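Local coordinates for protein EvdO2 (Micromonospora carbonacea, PDB 4XAB) that probably catalyses an oxidative cyclization in orthosomycin antibiotic biosynthesis, as a member of the phytanoyl-CoA dioxygenase-like, double-stranded beta-helix oxygenases, at residues K118-G123 with D223-A228; W147-E152 with C199-G204; L160-G165 with V207-R212. All coordinates share one frame; numbering follows the deposited sequence.

Contact 1: residues K118-G123 with D223-A228; sequences KPPRYG and DQPRRA
D223 opens the second segment with a salt bridge at the surface. Its carboxylate is reached by R121, whose chain bends at chi2 (-58°) and sends the guanidinium across obliquely; the two flat groups are turned 65° apart. R121 NE gives its hydrogen to D223 OD1 at 3.0 Å, a bond that lies near the guanidinium plane but meets the oxygen from above the carboxylate plane. The grip is thus a single bond, not the paired, coplanar kind. The carbonyl of D223 also rests on the ring of P120, with D223 O 3.4 Å from P120 CB.

Q224 adds little across the contact, but its O receives a weak bond from NE of R226. P225 then lays its ring obliquely against that of P120, P120 CG standing 4.0 Å from P225 CD. Its alpha carbon also makes a CH···O contact, P225 CA to K118 O at 3.3 Å. At R226 the chains become a sheet: R226 and K118 form an antiparallel hydrogen-bonded pair. The bond from K118 N to R226 O, 2.8 Å, is almost straight but arrives from above the carbonyl plane, while R226 N meets K118 O at 2.9 Å, in the carbonyl plane and on a lone pair. Both side chains leave on the same face, and their ends diverge, NH1 of R226 bonding to the carbonyl of E152.

Past this pair the first segment peels off through a type II turn, P119 to Y122. The contact is therefore the last pair of the antiparallel pairing in the major sheet, at the end of strand 110-118 and the start of strand 226-234. R227, next along, turns away from the first segment to meet helix 32-45 and to form a salt bridge with D151, just past the end of strand 139-149.

Contact 2: residues W147-E152 with C199-G204; sequences WTTLDE and CPLAPG
One backbone hydrogen bond spans these segments: G204 N donates to T149 O at 2.9 Å, approaching from above the carbonyl plane. G204 has a positive phi (88°), at which a beta carbon would jam against the preceding carbonyl.

Van der Waals contacts lie along the loop. L201 puts CD1 at the edge of the W147 indole, in the ring plane, 3.7 Å from CZ3. The ring of P203 packs on the backbone of 150-152, just beyond the strand, with P203 CG 3.6 Å from E152 N.

T149 serves both kinds of contact. Its OG1, anti to the backbone N (chi1 -174°), donates to D151 O at 2.6 Å, in the carbonyl plane and on a lone pair. This leaves CG2 in the crowded position between backbone N and carbonyl carbon, facing the loop, where it meets L201 CB and comes within 3.2 Å of A202 O. An alanine here would remove OG1 and CG2, and would probably loosen the chain at D151 and the packing against L201.

Between the segments the only hydrogen bond is thus backbone to backbone, while the T149 hydroxyl braces its own chain and methyl, leucine and proline groups fill the join between strand end and loop.

Contact 3: residues L160-G165 with V207-R212; sequences LHYLPG and VVHDFR
H209 carries its imidazole in the crowded position between backbone N and carbonyl carbon (chi1 59°), while Y162 holds its ring anti to the carbonyl carbon; with both beta carbons directed across the gap, the phenol tip arrives beside the imidazole. There Y162 OH and H209 ND1 share a hydrogen bond of 2.8 Å, in which either could be the donor. ND1 lies in the plane of the tyrosine ring, and the two rings meet obliquely, their planes 53° apart. Closer to the strand, Y162 CE2 touches H209 CB at 3.4 Å.

These residues sit on strands 160-162 and 206-210, which belong to different sheets; the axes of 160-162 and 207-210 approach to 9.7 Å and lie 41° apart. They face each other in the interior of the double-stranded beta-helix, the cupin-type fold of this family, close to its metal site. The other imidazole nitrogen, H209 NE2, is hydrogen-bonded to OD2 of D131, a nickel ligand. With both nitrogens held, the rotation of the H209 ring is fixed, and Y162 stands one shell further from the metal.

V207 packs at the edge of the tyrosine ring. Its CG2, also in the crowded position, lies 3.2 Å from Y162 OH and 3.7 Å from L160 CD1. L160 CD1 also lies 4.2 Å from H209 CE1, the two side chains crossing at about a right angle.

The three contacts trace a path from the rim of the beta-helix to its metal centre. Contacts 1 and 2, with centres 13 Å apart, join through neighbouring strands 226-234 and 139-149: R227 NH2 forms a salt bridge with D151 OD1 at 2.8 Å. Contacts 2 and 3, 15 Å apart by their centres, cross along the chain and meet through probable backbone hydrogen bonds, W147 N to V207 O at 2.8 Å and C199 N to L160 O at 3.0 Å. The nickel ion, bound by H129, D131 and H215, is about 4 Å from the H209 side chain, 7 Å from that of W147 and 12 Å from that of K118.

Contact 1: residues K118-G123 with D223-A228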
loop_
_atom_site.group_PDB
_atom_site.type_symbol
_atom_site.label_atom_id
_atom_site.label_comp_id
_atom_site.label_asym_id
_atom_site.label_seq_id
_atom_site.Cartn_x
_atom_site.Cartn_y
_atom_site.Cartn_z
ATOM N N LYS A 118 3.635 -7.850 7.825
ATOM C CA LYS A 118 4.900 -8.496 7.485
ATOM C C LYS A 118 5.441 -9.185 8.715
ATOM O O LYS A 118 5.880 -8.513 9.648
ATOM C CB LYS A 118 5.942 -7.495 6.985
ATOM C CG LYS A 118 5.616 -6.820 5.688
ATOM C CD LYS A 118 6.795 -5.971 5.238
ATOM C CE LYS A 118 8.019 -6.813 4.933
ATOM N NZ LYS A 118 7.920 -7.439 3.586
ATOM N N PRO A 119 5.423 -10.526 8.718
ATOM C CA PRO A 119 5.888 -11.321 9.856
ATOM C C PRO A 119 7.342 -11.023 10.181
ATOM O O PRO A 119 8.071 -10.561 9.304
ATOM C CB PRO A 119 5.726 -12.769 9.371
ATOM C CG PRO A 119 4.806 -12.697 8.214
ATOM C CD PRO A 119 4.989 -11.364 7.590
ATOM N N PRO A 120 7.764 -11.284 11.427
ATOM C CA PRO A 120 9.189 -11.204 11.756
ATOM C C PRO A 120 10.001 -12.095 10.827
ATOM O O PRO A 120 9.556 -13.198 10.503
ATOM C CB PRO A 120 9.261 -11.723 13.201
ATOM C CG PRO A 120 7.869 -11.628 13.728
ATOM C CD PRO A 120 6.961 -11.804 12.548
ATOM N N ARG A 121 11.150 -11.599 10.387
ATOM C CA ARG A 121 12.079 -12.350 9.546
ATOM C C ARG A 121 11.475 -12.784 8.224
ATOM O O ARG A 121 11.974 -13.707 7.586
ATOM C CB ARG A 121 12.609 -13.561 10.306
ATOM C CG ARG A 121 13.407 -13.163 11.529
ATOM C CD ARG A 121 14.566 -12.272 11.131
ATOM N NE ARG A 121 15.382 -11.871 12.274
ATOM C CZ ARG A 121 16.532 -11.216 12.166
ATOM N NH1 ARG A 121 16.996 -10.893 10.964
ATOM N NH2 ARG A 121 17.219 -10.889 13.251
ATOM N N TYR A 122 10.416 -12.104 7.799
ATOM C CA TYR A 122 9.833 -12.385 6.499
ATOM C C TYR A 122 10.824 -11.962 5.425
ATOM O O TYR A 122 11.088 -10.775 5.259
ATOM C CB TYR A 122 8.499 -11.661 6.326
ATOM C CG TYR A 122 7.796 -12.051 5.045
ATOM C CD1 TYR A 122 7.233 -13.314 4.903
ATOM C CD2 TYR A 122 7.729 -11.177 3.970
ATOM C CE1 TYR A 122 6.606 -13.689 3.732
ATOM C CE2 TYR A 122 7.105 -11.548 2.794
ATOM C CZ TYR A 122 6.545 -12.802 2.687
ATOM O OH TYR A 122 5.918 -13.176 1.520
ATOM N N GLY A 123 11.363 -12.937 4.696
ATOM C CA GLY A 123 12.505 -12.697 3.828
ATOM C C GLY A 123 12.244 -12.318 2.383
ATOM O O GLY A 123 13.178 -11.948 1.664
ATOM N N ASP A 223 12.885 -8.850 14.212
ATOM C CA ASP A 223 12.161 -9.881 14.929
ATOM C C ASP A 223 10.759 -9.450 15.337
ATOM O O ASP A 223 10.103 -10.146 16.110
ATOM C CB ASP A 223 12.965 -10.322 16.158
ATOM C CG ASP A 223 14.205 -11.118 15.780
ATOM O OD1 ASP A 223 14.077 -12.066 14.977
ATOM O OD2 ASP A 223 15.308 -10.793 16.270
ATOM N N GLN A 224 10.284 -8.334 14.781
ATOM C CA GLN A 224 8.967 -7.797 15.119
ATOM C C GLN A 224 8.103 -7.671 13.878
ATOM O O GLN A 224 8.597 -7.257 12.825
ATOM C CB GLN A 224 9.083 -6.421 15.794
ATOM C CG GLN A 224 9.869 -6.431 17.108
ATOM C CD GLN A 224 11.366 -6.526 16.884
ATOM O OE1 GLN A 224 11.903 -5.930 15.945
ATOM N NE2 GLN A 224 12.048 -7.289 17.737
ATOM N N PRO A 225 6.802 -7.995 13.998
ATOM C CA PRO A 225 5.907 -7.834 12.846
ATOM C C PRO A 225 5.778 -6.365 12.488
ATOM O O PRO A 225 5.932 -5.508 13.357
ATOM C CB PRO A 225 4.566 -8.402 13.338
ATOM C CG PRO A 225 4.857 -9.028 14.686
ATOM C CD PRO A 225 6.064 -8.342 15.220
ATOM N N ARG A 226 5.519 -6.078 11.218
ATOM C CA ARG A 226 5.346 -4.715 10.764
ATOM C C ARG A 226 4.027 -4.617 10.029
ATOM O O ARG A 226 3.822 -5.304 9.028
ATOM C CB ARG A 226 6.496 -4.297 9.859
ATOM C CG ARG A 226 7.846 -4.589 10.471
ATOM C CD ARG A 226 8.170 -3.576 11.555
ATOM N NE ARG A 226 9.305 -4.031 12.339
ATOM C CZ ARG A 226 10.042 -3.240 13.106
ATOM N NH1 ARG A 226 9.761 -1.947 13.185
ATOM N NH2 ARG A 226 11.058 -3.745 13.788
ATOM N N ARG A 227 3.136 -3.779 10.546
ATOM C CA ARG A 227 1.760 -3.704 10.058
ATOM C C ARG A 227 1.464 -2.391 9.360
ATOM O O ARG A 227 1.910 -1.331 9.785
ATOM C CB ARG A 227 0.788 -3.905 11.223
ATOM C CG ARG A 227 0.982 -5.242 11.931
ATOM C CD ARG A 227 0.467 -5.209 13.363
ATOM N NE ARG A 227 1.281 -4.375 14.247
ATOM C CZ ARG A 227 1.057 -4.250 15.555
ATOM N NH1 ARG A 227 0.044 -4.900 16.117
ATOM N NH2 ARG A 227 1.838 -3.475 16.303
ATOM N N ALA A 228 0.700 -2.462 8.276
ATOM C CA ALA A 228 0.292 -1.259 7.567
ATOM C C ALA A 228 -1.185 -1.355 7.264
ATOM O O ALA A 228 -1.711 -2.446 7.034
ATOM C CB ALA A 228 1.099 -1.080 6.277
#

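Contact 2: residues W147-E152 with C199-G204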
loop_
_atom_site.group_PDB
_atom_site.type_symbol
_atom_site.label_atom_id
_atom_site.label_comp_id
_atom_site.label_asym_id
_atom_site.label_seq_id
_atom_site.Cartn_x
_atom_site.Cartn_y
_atom_site.Cartn_z
ATOM N N TRP A 147 -0.688 4.616 2.785
ATOM C CA TRP A 147 -0.110 3.496 3.515
ATOM C C TRP A 147 0.226 3.979 4.919
ATOM O O TRP A 147 1.239 4.642 5.093
ATOM C CB TRP A 147 1.149 3.031 2.761
ATOM C CG TRP A 147 1.852 1.733 3.126
ATOM C CD1 TRP A 147 1.632 0.491 2.580
ATOM C CD2 TRP A 147 2.974 1.580 4.015
ATOM N NE1 TRP A 147 2.511 -0.426 3.118
ATOM C CE2 TRP A 147 3.344 0.216 3.997
ATOM C CE3 TRP A 147 3.685 2.459 4.837
ATOM C CZ2 TRP A 147 4.396 -0.291 4.775
ATOM C CZ3 TRP A 147 4.737 1.950 5.613
ATOM C CH2 TRP A 147 5.076 0.592 5.571
ATOM N N THR A 148 -0.631 3.688 5.897
ATOM C CA THR A 148 -0.403 4.149 7.275
ATOM C C THR A 148 0.243 3.024 8.057
ATOM O O THR A 148 -0.299 1.916 8.104
ATOM C CB THR A 148 -1.712 4.556 7.984
ATOM O OG1 THR A 148 -2.346 5.626 7.274
ATOM C CG2 THR A 148 -1.446 4.975 9.444
ATOM N N THR A 149 1.390 3.282 8.671
ATOM C CA THR A 149 2.062 2.204 9.388
ATOM C C THR A 149 1.630 2.203 10.849
ATOM O O THR A 149 1.378 3.258 11.434
ATOM C CB THR A 149 3.595 2.315 9.272
ATOM O OG1 THR A 149 4.207 1.171 9.869
ATOM C CG2 THR A 149 4.125 3.602 9.942
ATOM N N LEU A 150 1.514 1.009 11.426
ATOM C CA LEU A 150 1.174 0.859 12.840
ATOM C C LEU A 150 2.432 0.717 13.680
ATOM O O LEU A 150 2.382 0.757 14.912
ATOM C CB LEU A 150 0.277 -0.366 13.065
ATOM C CG LEU A 150 -1.017 -0.482 12.272
ATOM C CD1 LEU A 150 -1.932 -1.545 12.898
ATOM C CD2 LEU A 150 -1.715 0.865 12.168
ATOM N N ASP A 151 3.557 0.532 12.994
ATOM C CA ASP A 151 4.834 0.234 13.629
ATOM C C ASP A 151 5.898 1.142 13.049
ATOM O O ASP A 151 5.680 1.734 11.988
ATOM C CB ASP A 151 5.218 -1.229 13.392
ATOM C CG ASP A 151 4.195 -2.191 13.950
ATOM O OD1 ASP A 151 4.076 -2.262 15.185
ATOM O OD2 ASP A 151 3.497 -2.862 13.162
ATOM N N GLU A 152 7.045 1.254 13.720
ATOM C CA GLU A 152 8.197 1.847 13.053
ATOM C C GLU A 152 8.412 1.125 11.722
ATOM O O GLU A 152 8.351 -0.107 11.660
ATOM C CB GLU A 152 9.472 1.761 13.905
ATOM C CG GLU A 152 10.662 2.414 13.198
ATOM C CD GLU A 152 11.934 2.442 14.025
ATOM O OE1 GLU A 152 12.100 1.586 14.919
ATOM O OE2 GLU A 152 12.782 3.324 13.765
ATOM N N CYS A 199 11.464 5.539 2.258
ATOM C CA CYS A 199 10.563 6.328 3.088
ATOM C C CYS A 199 10.304 5.694 4.448
ATOM O O CYS A 199 9.213 5.169 4.699
ATOM C CB CYS A 199 9.236 6.543 2.354
ATOM S SG CYS A 199 9.431 7.653 0.954
ATOM N N PRO A 200 11.300 5.754 5.344
ATOM C CA PRO A 200 11.029 5.263 6.696
ATOM C C PRO A 200 9.978 6.124 7.397
ATOM O O PRO A 200 9.807 7.298 7.053
ATOM C CB PRO A 200 12.391 5.363 7.382
ATOM C CG PRO A 200 13.385 5.282 6.256
ATOM C CD PRO A 200 12.723 6.089 5.164
ATOM N N LEU A 201 9.271 5.519 8.347
ATOM C CA LEU A 201 8.171 6.160 9.057
ATOM C C LEU A 201 8.184 5.775 10.513
ATOM O O LEU A 201 8.642 4.691 10.874
ATOM C CB LEU A 201 6.823 5.757 8.472
ATOM C CG LEU A 201 6.575 6.149 7.016
ATOM C CD1 LEU A 201 5.286 5.515 6.553
ATOM C CD2 LEU A 201 6.521 7.678 6.833
ATOM N N ALA A 202 7.652 6.663 11.341
ATOM C CA ALA A 202 7.356 6.335 12.726
ATOM C C ALA A 202 5.912 5.834 12.780
ATOM O O ALA A 202 5.158 6.029 11.815
ATOM C CB ALA A 202 7.552 7.561 13.608
ATOM N N PRO A 203 5.516 5.176 13.884
ATOM C CA PRO A 203 4.135 4.697 13.987
ATOM C C PRO A 203 3.116 5.819 13.795
ATOM O O PRO A 203 3.275 6.907 14.347
ATOM C CB PRO A 203 4.059 4.138 15.411
ATOM C CG PRO A 203 5.458 3.816 15.767
ATOM C CD PRO A 203 6.305 4.836 15.085
ATOM N N GLY A 204 2.100 5.558 12.977
ATOM C CA GLY A 204 1.097 6.563 12.674
ATOM C C GLY A 204 1.453 7.446 11.496
ATOM O O GLY A 204 0.625 8.244 11.055
#

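Contact 3: residues L160-G165 with V207-R212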
loop_
_atom_site.group_PDB
_atom_site.type_symbol
_atom_site.label_atom_id
_atom_site.label_comp_id
_atom_site.label_asym_id
_atom_site.label_seq_id
_atom_site.Cartn_x
_atom_site.Cartn_y
_atom_site.Cartn_z
ATOM N N LEU A 160 8.687 1.224 2.362
ATOM C CA LEU A 160 8.580 1.399 0.918
ATOM C C LEU A 160 9.716 2.250 0.373
ATOM O O LEU A 160 10.228 3.140 1.051
ATOM C CB LEU A 160 7.237 2.053 0.552
ATOM C CG LEU A 160 6.015 1.215 0.944
ATOM C CD1 LEU A 160 4.717 1.817 0.433
ATOM C CD2 LEU A 160 6.175 -0.195 0.439
ATOM N N HIS A 161 10.077 1.960 -0.867
ATOM C CA HIS A 161 11.023 2.734 -1.648
ATOM C C HIS A 161 10.310 3.138 -2.924
ATOM O O HIS A 161 9.545 2.346 -3.470
ATOM C CB HIS A 161 12.265 1.917 -2.016
ATOM C CG HIS A 161 12.973 1.301 -0.847
ATOM N ND1 HIS A 161 14.327 1.461 -0.635
ATOM C CD2 HIS A 161 12.537 0.466 0.126
ATOM C CE1 HIS A 161 14.686 0.779 0.440
ATOM N NE2 HIS A 161 13.618 0.168 0.923
ATOM N N TYR A 162 10.596 4.331 -3.423
ATOM C CA TYR A 162 9.964 4.822 -4.649
ATOM C C TYR A 162 10.943 5.229 -5.736
ATOM O O TYR A 162 12.088 5.566 -5.455
ATOM C CB TYR A 162 9.094 6.039 -4.337
ATOM C CG TYR A 162 7.945 5.752 -3.429
ATOM C CD1 TYR A 162 7.973 6.153 -2.102
ATOM C CD2 TYR A 162 6.823 5.101 -3.894
ATOM C CE1 TYR A 162 6.909 5.918 -1.273
ATOM C CE2 TYR A 162 5.769 4.843 -3.076
ATOM C CZ TYR A 162 5.811 5.251 -1.756
ATOM O OH TYR A 162 4.735 5.004 -0.934
ATOM N N LEU A 163 10.469 5.226 -6.984
ATOM C CA LEU A 163 11.202 5.861 -8.076
ATOM C C LEU A 163 10.617 7.243 -8.324
ATOM O O LEU A 163 9.559 7.356 -8.940
ATOM C CB LEU A 163 11.123 5.030 -9.365
ATOM C CG LEU A 163 11.952 5.649 -10.491
ATOM C CD1 LEU A 163 13.423 5.418 -10.226
ATOM C CD2 LEU A 163 11.553 5.098 -11.862
ATOM N N PRO A 164 11.288 8.299 -7.831
ATOM C CA PRO A 164 10.738 9.653 -7.967
ATOM C C PRO A 164 10.476 10.021 -9.417
ATOM O O PRO A 164 11.351 9.825 -10.267
ATOM C CB PRO A 164 11.835 10.547 -7.377
ATOM C CG PRO A 164 12.614 9.648 -6.456
ATOM C CD PRO A 164 12.591 8.298 -7.132
ATOM N N GLY A 165 9.285 10.547 -9.682
ATOM C CA GLY A 165 8.955 11.028 -11.004
ATOM C C GLY A 165 8.432 9.935 -11.908
ATOM O O GLY A 165 7.981 10.211 -13.021
ATOM N N VAL A 207 2.867 6.940 3.980
ATOM C CA VAL A 207 3.338 7.369 2.690
ATOM C C VAL A 207 2.141 7.317 1.756
ATOM O O VAL A 207 1.229 6.482 1.909
ATOM C CB VAL A 207 4.499 6.498 2.151
ATOM C CG1 VAL A 207 5.769 6.773 2.941
ATOM C CG2 VAL A 207 4.142 5.038 2.227
ATOM N N VAL A 208 2.133 8.267 0.843
ATOM C CA VAL A 208 1.072 8.384 -0.161
ATOM C C VAL A 208 1.695 8.246 -1.545
ATOM O O VAL A 208 2.677 8.912 -1.824
ATOM C CB VAL A 208 0.369 9.745 -0.044
ATOM C CG1 VAL A 208 -0.805 9.833 -1.018
ATOM C CG2 VAL A 208 -0.085 9.984 1.409
ATOM N N HIS A 209 1.149 7.402 -2.423
ATOM C CA HIS A 209 1.703 7.355 -3.778
ATOM C C HIS A 209 0.654 7.160 -4.849
ATOM O O HIS A 209 -0.365 6.490 -4.652
ATOM C CB HIS A 209 2.777 6.257 -3.938
ATOM C CG HIS A 209 2.300 4.867 -3.648
ATOM N ND1 HIS A 209 2.447 4.275 -2.411
ATOM C CD2 HIS A 209 1.716 3.936 -4.445
ATOM C CE1 HIS A 209 1.950 3.052 -2.450
ATOM N NE2 HIS A 209 1.509 2.818 -3.673
ATOM N N ASP A 210 0.958 7.753 -5.989
ATOM C CA ASP A 210 0.129 7.657 -7.193
ATOM C C ASP A 210 0.053 6.219 -7.724
ATOM O O ASP A 210 0.962 5.422 -7.513
ATOM C CB ASP A 210 0.690 8.592 -8.265
ATOM C CG ASP A 210 -0.201 8.682 -9.494
ATOM O OD1 ASP A 210 0.034 7.954 -10.488
ATOM O OD2 ASP A 210 -1.147 9.481 -9.457
ATOM N N PHE A 211 -1.032 5.893 -8.417
ATOM C CA PHE A 211 -1.177 4.583 -9.032
ATOM C C PHE A 211 -0.016 4.228 -9.965
ATOM O O PHE A 211 0.233 3.043 -10.226
ATOM C CB PHE A 211 -2.495 4.512 -9.816
ATOM C CG PHE A 211 -3.707 4.255 -8.965
ATOM C CD1 PHE A 211 -3.589 3.955 -7.622
ATOM C CD2 PHE A 211 -4.975 4.317 -9.526
ATOM C CE1 PHE A 211 -4.717 3.713 -6.845
ATOM C CE2 PHE A 211 -6.101 4.065 -8.758
ATOM C CZ PHE A 211 -5.968 3.769 -7.415
ATOM N N ARG A 212 0.682 5.231 -10.494
ATOM C CA ARG A 212 1.743 4.938 -11.469
ATOM C C ARG A 212 3.163 5.078 -10.895
ATOM O O ARG A 212 4.144 4.863 -11.598
ATOM C CB ARG A 212 1.583 5.836 -12.695
ATOM C CG ARG A 212 2.014 5.191 -13.999
ATOM C CD ARG A 212 1.580 6.031 -15.188
ATOM N NE ARG A 212 0.213 5.746 -15.617
ATOM C CZ ARG A 212 -0.329 6.240 -16.728
ATOM N NH1 ARG A 212 0.379 7.053 -17.498
ATOM N NH2 ARG A 212 -1.573 5.931 -17.067
#